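Local coordinates for possible transcriptional regulator, ArsR family protein (Rhodococcus sp., PDB 2OQG) that probably binds DNA as a winged-helix transcriptional regulator of the ArsR family, at residues A[13-18]-A[58-63]; A[22-27]-A[54-58]. Where two conformers were deposited one is given. Numbering follows the deposited sequence.

Contact 1: A[13-18]-A[58-63]; sequences SVFAAL and LQACGL
The last turn of helix 5-17 packs against the C-terminal end of helix 48-60 and the turn that follows it. Residues 13-17 are helical, at a kink where the N atoms of Ser13 and Val14 lack bonds to the turn before. Residues 58-60 are too, and the helix then stops in a Schellman motif: Gly62, at positive phi (87/9), is the C-prime residue, with Leu63 N bonded to Leu58 O (2.9 Å) and Gly62 N to Gln59 O (3.1 Å). CA atoms pair Val14 with Cys61 (5.9 Å) and Ala17 with Leu58 (6.4 Å). The small Ala17 allows this closeness, its CB touching Cys61 SG (3.9 Å), Leu63 CD1 (3.9 Å) and Leu58 CD2 (4.0 Å). Cys61 (chi1 p) points toward helix 5-17, and Val14 (chi1 t) sets CG2 4.1 Å from Cys61 CB. Leu18, Leu58 and Leu63 are all mt; Leu18 CD2 reaches Leu63 CD1 at 3.7 Å. At the exposed edge Ser13 (chi1 p) brings OG to 3.3 Å from Cys61 CB, and a water bridges Ser13 OG (2.9 Å) and Ala60 O (3.2 Å). In this winged-helix core Leu18 and Leu63 touch Leu82 of helix 80-107, and Leu58 meets helix 21-32 and Val64, which opens strand 64-69 after Leu63.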
loop_
_atom_site.group_PDB
_atom_site.type_symbol
_atom_site.label_atom_id
_atom_site.label_comp_id
_atom_site.label_asym_id
_atom_site.label_seq_id
_atom_site.Cartn_x
_atom_site.Cartn_y
_atom_site.Cartn_z
ATOM N N SER A 13 -25.234 -8.759 1.984
ATOM C CA SER A 13 -24.106 -8.596 2.931
ATOM C C SER A 13 -23.706 -7.125 3.025
ATOM O O SER A 13 -23.371 -6.643 4.107
ATOM C CB SER A 13 -22.890 -9.473 2.606
ATOM O OG SER A 13 -22.303 -9.187 1.353
ATOM N N VAL A 14 -23.806 -6.405 1.904
ATOM C CA VAL A 14 -23.548 -4.954 1.961
ATOM C C VAL A 14 -24.627 -4.263 2.773
ATOM O O VAL A 14 -24.297 -3.389 3.600
ATOM C CB VAL A 14 -23.411 -4.349 0.542
ATOM C CG1 VAL A 14 -23.461 -2.803 0.554
ATOM C CG2 VAL A 14 -22.092 -4.827 -0.086
ATOM N N PHE A 15 -25.906 -4.578 2.510
ATOM C CA PHE A 15 -26.950 -3.937 3.299
ATOM C C PHE A 15 -26.693 -4.193 4.785
ATOM O O PHE A 15 -26.791 -3.278 5.613
ATOM C CB PHE A 15 -28.340 -4.450 2.978
ATOM C CG PHE A 15 -28.784 -4.261 1.546
ATOM C CD1 PHE A 15 -28.233 -3.259 0.728
ATOM C CD2 PHE A 15 -29.860 -5.032 1.017
ATOM C CE1 PHE A 15 -28.755 -3.012 -0.564
ATOM C CE2 PHE A 15 -30.328 -4.849 -0.300
ATOM C CZ PHE A 15 -29.757 -3.796 -1.081
ATOM N N ALA A 16 -26.389 -5.435 5.138
ATOM C CA ALA A 16 -26.153 -5.759 6.559
ATOM C C ALA A 16 -24.965 -4.918 7.093
ATOM O O ALA A 16 -25.000 -4.376 8.218
ATOM C CB ALA A 16 -25.847 -7.205 6.711
ATOM N N ALA A 17 -23.904 -4.818 6.289
ATOM C CA ALA A 17 -22.706 -4.115 6.735
ATOM C C ALA A 17 -23.056 -2.646 7.012
ATOM O O ALA A 17 -22.623 -2.084 8.015
ATOM C CB ALA A 17 -21.593 -4.252 5.729
ATOM N N LEU A 18 -23.878 -2.071 6.130
ATOM C CA LEU A 18 -24.188 -0.634 6.178
ATOM C C LEU A 18 -25.372 -0.345 7.168
ATOM O O LEU A 18 -25.823 0.784 7.276
ATOM C CB LEU A 18 -24.562 -0.177 4.773
ATOM C CG LEU A 18 -23.431 -0.250 3.747
ATOM C CD1 LEU A 18 -23.820 0.429 2.414
ATOM C CD2 LEU A 18 -22.151 0.412 4.295
ATOM N N LEU A 58 -16.609 -6.059 6.889
ATOM C CA LEU A 58 -16.429 -5.065 5.802
ATOM C C LEU A 58 -15.546 -5.577 4.653
ATOM O O LEU A 58 -15.833 -5.289 3.455
ATOM C CB LEU A 58 -15.888 -3.740 6.354
ATOM C CG LEU A 58 -16.833 -3.028 7.303
ATOM C CD1 LEU A 58 -16.084 -1.874 8.002
ATOM C CD2 LEU A 58 -18.099 -2.498 6.533
ATOM N N GLN A 59 -14.473 -6.305 4.954
ATOM C CA GLN A 59 -13.639 -6.843 3.870
ATOM C C GLN A 59 -14.376 -7.924 3.102
ATOM O O GLN A 59 -14.243 -8.023 1.860
ATOM C CB GLN A 59 -12.330 -7.415 4.436
ATOM C CG GLN A 59 -11.490 -6.409 5.136
ATOM C CD GLN A 59 -10.244 -7.035 5.751
ATOM O OE1 GLN A 59 -9.227 -7.223 5.099
ATOM N NE2 GLN A 59 -10.361 -7.411 6.994
ATOM N N ALA A 60 -15.170 -8.729 3.821
ATOM C CA ALA A 60 -15.826 -9.865 3.169
ATOM C C ALA A 60 -16.835 -9.416 2.138
ATOM O O ALA A 60 -17.143 -10.162 1.229
ATOM C CB ALA A 60 -16.527 -10.803 4.226
ATOM N N CYS A 61 -17.426 -8.242 2.325
ATOM C CA CYS A 61 -18.443 -7.799 1.370
ATOM C C CYS A 61 -17.851 -6.739 0.443
ATOM O O CYS A 61 -18.578 -6.171 -0.383
ATOM C CB CYS A 61 -19.680 -7.300 2.129
ATOM S SG CYS A 61 -19.391 -5.774 2.931
ATOM N N GLY A 62 -16.539 -6.514 0.529
ATOM C CA GLY A 62 -15.845 -5.666 -0.439
ATOM C C GLY A 62 -15.813 -4.180 -0.139
ATOM O O GLY A 62 -15.364 -3.372 -0.975
ATOM N N LEU A 63 -16.243 -3.793 1.054
ATOM C CA LEU A 63 -16.269 -2.356 1.401
ATOM C C LEU A 63 -14.944 -1.817 1.910
ATOM O O LEU A 63 -14.696 -0.578 1.951
ATOM C CB LEU A 63 -17.345 -2.104 2.474
ATOM C CG LEU A 63 -18.771 -2.173 1.911
ATOM C CD1 LEU A 63 -19.781 -2.190 3.029
ATOM C CD2 LEU A 63 -19.019 -0.928 1.047
HETATM O O HOH W 1 -20.176 -11.114 1.313
#

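Contact 2: A[22-27]-A[54-58]; sequences TRWEIL and HLNAL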
loop_
_atom_site.group_PDB
_atom_site.type_symbol
_atom_site.label_atom_id
_atom_site.label_comp_id
_atom_site.label_asym_id
_atom_site.label_seq_id
_atom_site.Cartn_x
_atom_site.Cartn_y
_atom_site.Cartn_z
ATOM N N THR A 22 -21.849 2.143 13.850
ATOM C CA THR A 22 -20.420 1.935 14.150
ATOM C C THR A 22 -19.610 1.587 12.877
ATOM O O THR A 22 -18.516 2.051 12.695
ATOM C CB THR A 22 -20.244 0.829 15.170
ATOM O OG1 THR A 22 -20.990 1.163 16.355
ATOM C CG2 THR A 22 -18.729 0.574 15.514
ATOM N N ARG A 23 -20.159 0.741 12.001
ATOM C CA ARG A 23 -19.462 0.430 10.744
ATOM C C ARG A 23 -19.343 1.681 9.875
ATOM O O ARG A 23 -18.344 1.828 9.215
ATOM C CB ARG A 23 -20.096 -0.770 10.029
ATOM C CG ARG A 23 -19.701 -2.051 10.792
ATOM C CD ARG A 23 -20.003 -3.294 10.019
ATOM N NE ARG A 23 -21.405 -3.612 9.953
ATOM C CZ ARG A 23 -22.041 -4.408 10.817
ATOM N NH1 ARG A 23 -21.379 -4.941 11.850
ATOM N NH2 ARG A 23 -23.335 -4.682 10.646
ATOM N N TRP A 24 -20.354 2.575 9.873
ATOM C CA TRP A 24 -20.221 3.846 9.131
ATOM C C TRP A 24 -19.106 4.710 9.702
ATOM O O TRP A 24 -18.393 5.384 8.954
ATOM C CB TRP A 24 -21.535 4.629 9.115
ATOM C CG TRP A 24 -22.481 4.133 8.007
ATOM C CD1 TRP A 24 -23.635 3.391 8.160
ATOM C CD2 TRP A 24 -22.318 4.336 6.595
ATOM N NE1 TRP A 24 -24.187 3.117 6.934
ATOM C CE2 TRP A 24 -23.426 3.715 5.951
ATOM C CE3 TRP A 24 -21.340 4.960 5.818
ATOM C CZ2 TRP A 24 -23.564 3.685 4.552
ATOM C CZ3 TRP A 24 -21.491 4.978 4.439
ATOM C CH2 TRP A 24 -22.606 4.349 3.813
ATOM N N GLU A 25 -18.984 4.697 11.026
ATOM C CA GLU A 25 -17.918 5.438 11.742
ATOM C C GLU A 25 -16.546 4.918 11.291
ATOM O O GLU A 25 -15.613 5.701 11.063
ATOM C CB GLU A 25 -18.034 5.293 13.276
ATOM C CG GLU A 25 -19.451 5.375 13.868
ATOM C CD GLU A 25 -20.024 6.781 13.879
ATOM O OE1 GLU A 25 -19.237 7.753 13.832
ATOM O OE2 GLU A 25 -21.269 6.923 13.951
ATOM N N ILE A 26 -16.423 3.592 11.175
ATOM C CA ILE A 26 -15.171 2.969 10.717
ATOM C C ILE A 26 -14.915 3.310 9.260
ATOM O O ILE A 26 -13.797 3.694 8.886
ATOM C CB ILE A 26 -15.200 1.423 10.965
ATOM C CG1 ILE A 26 -15.222 1.098 12.473
ATOM C CG2 ILE A 26 -14.101 0.675 10.153
ATOM C CD1 ILE A 26 -15.486 -0.359 12.764
ATOM N N LEU A 27 -15.949 3.173 8.432
ATOM C CA LEU A 27 -15.791 3.428 7.003
ATOM C C LEU A 27 -15.344 4.868 6.778
ATOM O O LEU A 27 -14.481 5.124 5.935
ATOM C CB LEU A 27 -17.112 3.180 6.223
ATOM C CG LEU A 27 -17.348 1.680 6.029
ATOM C CD1 LEU A 27 -18.764 1.436 5.462
ATOM C CD2 LEU A 27 -16.348 0.998 5.051
ATOM N N HIS A 54 -15.814 -6.246 12.866
ATOM C CA HIS A 54 -16.379 -5.275 11.903
ATOM C C HIS A 54 -15.495 -5.248 10.647
ATOM O O HIS A 54 -16.048 -5.220 9.533
ATOM C CB HIS A 54 -16.424 -3.897 12.513
ATOM C CG HIS A 54 -17.517 -3.693 13.520
ATOM N ND1 HIS A 54 -18.829 -4.055 13.298
ATOM C CD2 HIS A 54 -17.483 -3.151 14.767
ATOM C CE1 HIS A 54 -19.559 -3.745 14.358
ATOM N NE2 HIS A 54 -18.764 -3.192 15.262
ATOM N N LEU A 55 -14.171 -5.186 10.820
ATOM C CA LEU A 55 -13.266 -5.132 9.657
ATOM C C LEU A 55 -13.408 -6.369 8.783
ATOM O O LEU A 55 -13.429 -6.282 7.555
ATOM C CB LEU A 55 -11.836 -4.935 10.043
ATOM C CG LEU A 55 -11.527 -3.557 10.590
ATOM C CD1 LEU A 55 -10.137 -3.624 11.237
ATOM C CD2 LEU A 55 -11.635 -2.424 9.482
ATOM N N ASN A 56 -13.530 -7.529 9.423
ATOM C CA ASN A 56 -13.654 -8.790 8.651
ATOM C C ASN A 56 -14.942 -8.741 7.841
ATOM O O ASN A 56 -14.957 -9.151 6.649
ATOM C CB ASN A 56 -13.625 -10.019 9.596
ATOM C CG ASN A 56 -12.262 -10.215 10.216
ATOM O OD1 ASN A 56 -11.288 -9.634 9.742
ATOM N ND2 ASN A 56 -12.176 -11.026 11.297
ATOM N N ALA A 57 -16.014 -8.252 8.467
ATOM C CA ALA A 57 -17.327 -8.193 7.780
ATOM C C ALA A 57 -17.225 -7.220 6.620
ATOM O O ALA A 57 -17.696 -7.527 5.482
ATOM C CB ALA A 57 -18.418 -7.773 8.727
ATOM N N LEU A 58 -16.609 -6.059 6.889
ATOM C CA LEU A 58 -16.429 -5.065 5.802
ATOM C C LEU A 58 -15.546 -5.577 4.653
ATOM O O LEU A 58 -15.833 -5.289 3.455
ATOM C CB LEU A 58 -15.888 -3.740 6.354
ATOM C CG LEU A 58 -16.833 -3.028 7.303
ATOM C CD1 LEU A 58 -16.084 -1.874 8.002
ATOM C CD2 LEU A 58 -18.099 -2.498 6.533
#
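Leu58 and Ile26 form the apolar centre, with Ile26 CG2 lying 3.9 Å from Leu58 CD1 and 4.0 Å from Leu55 CD2. Leu40 of helix 37-43 also packs on Ile26. Leu27 closes on the same Leu58, its CD2 4.1 Å from Leu58 CD1. The helix segments cross at -78° with axes 10.8 Å apart, a separation filled by these branched side chains. Moving outward, Ile26 CD1 rests on His54 CB (3.7 Å), while the aliphatic part of Arg23 covers Leu58, CD to CD2 at 4.1 Å. Thr22 CG2 lies 3.8 Å from His54 NE2. At the polar edge Arg23 NH1 donates to His54 ND1 (3.1 Å), near the plane of both groups; ND1 therefore accepts. The guanidinium also ties back to the preceding helix, through NE to Ala17 O and NH2 to Ala16 O. Steep packing of helix 48-60, the probable DNA-recognition helix, on helix 21-32 is characteristic of the three-helix core of a winged helix-turn-helix domain.

Overall arrangement
From the N terminus, helix 5-17 supplies the first half of contact 1, and after a short turn helix 21-32 supplies that of contact 2. The chain then runs through helix 37-43 into helix 48-60, where 54-58 closes the smaller loop before 58-63 closes the larger one, so contact 2 nests within contact 1. Leu58 serves both, and their centres lie about 8 Å apart. Besides the bonds of the Arg23 guanidinium, Trp24 NE1 hydrogen-bonds Leu18 O, and Leu18 packs on Leu27. Helix 48-60 is thus held to both N-terminal helices just before the two-stranded wing; across the subunit interface, Leu18 and Trp24 touch the second subunit.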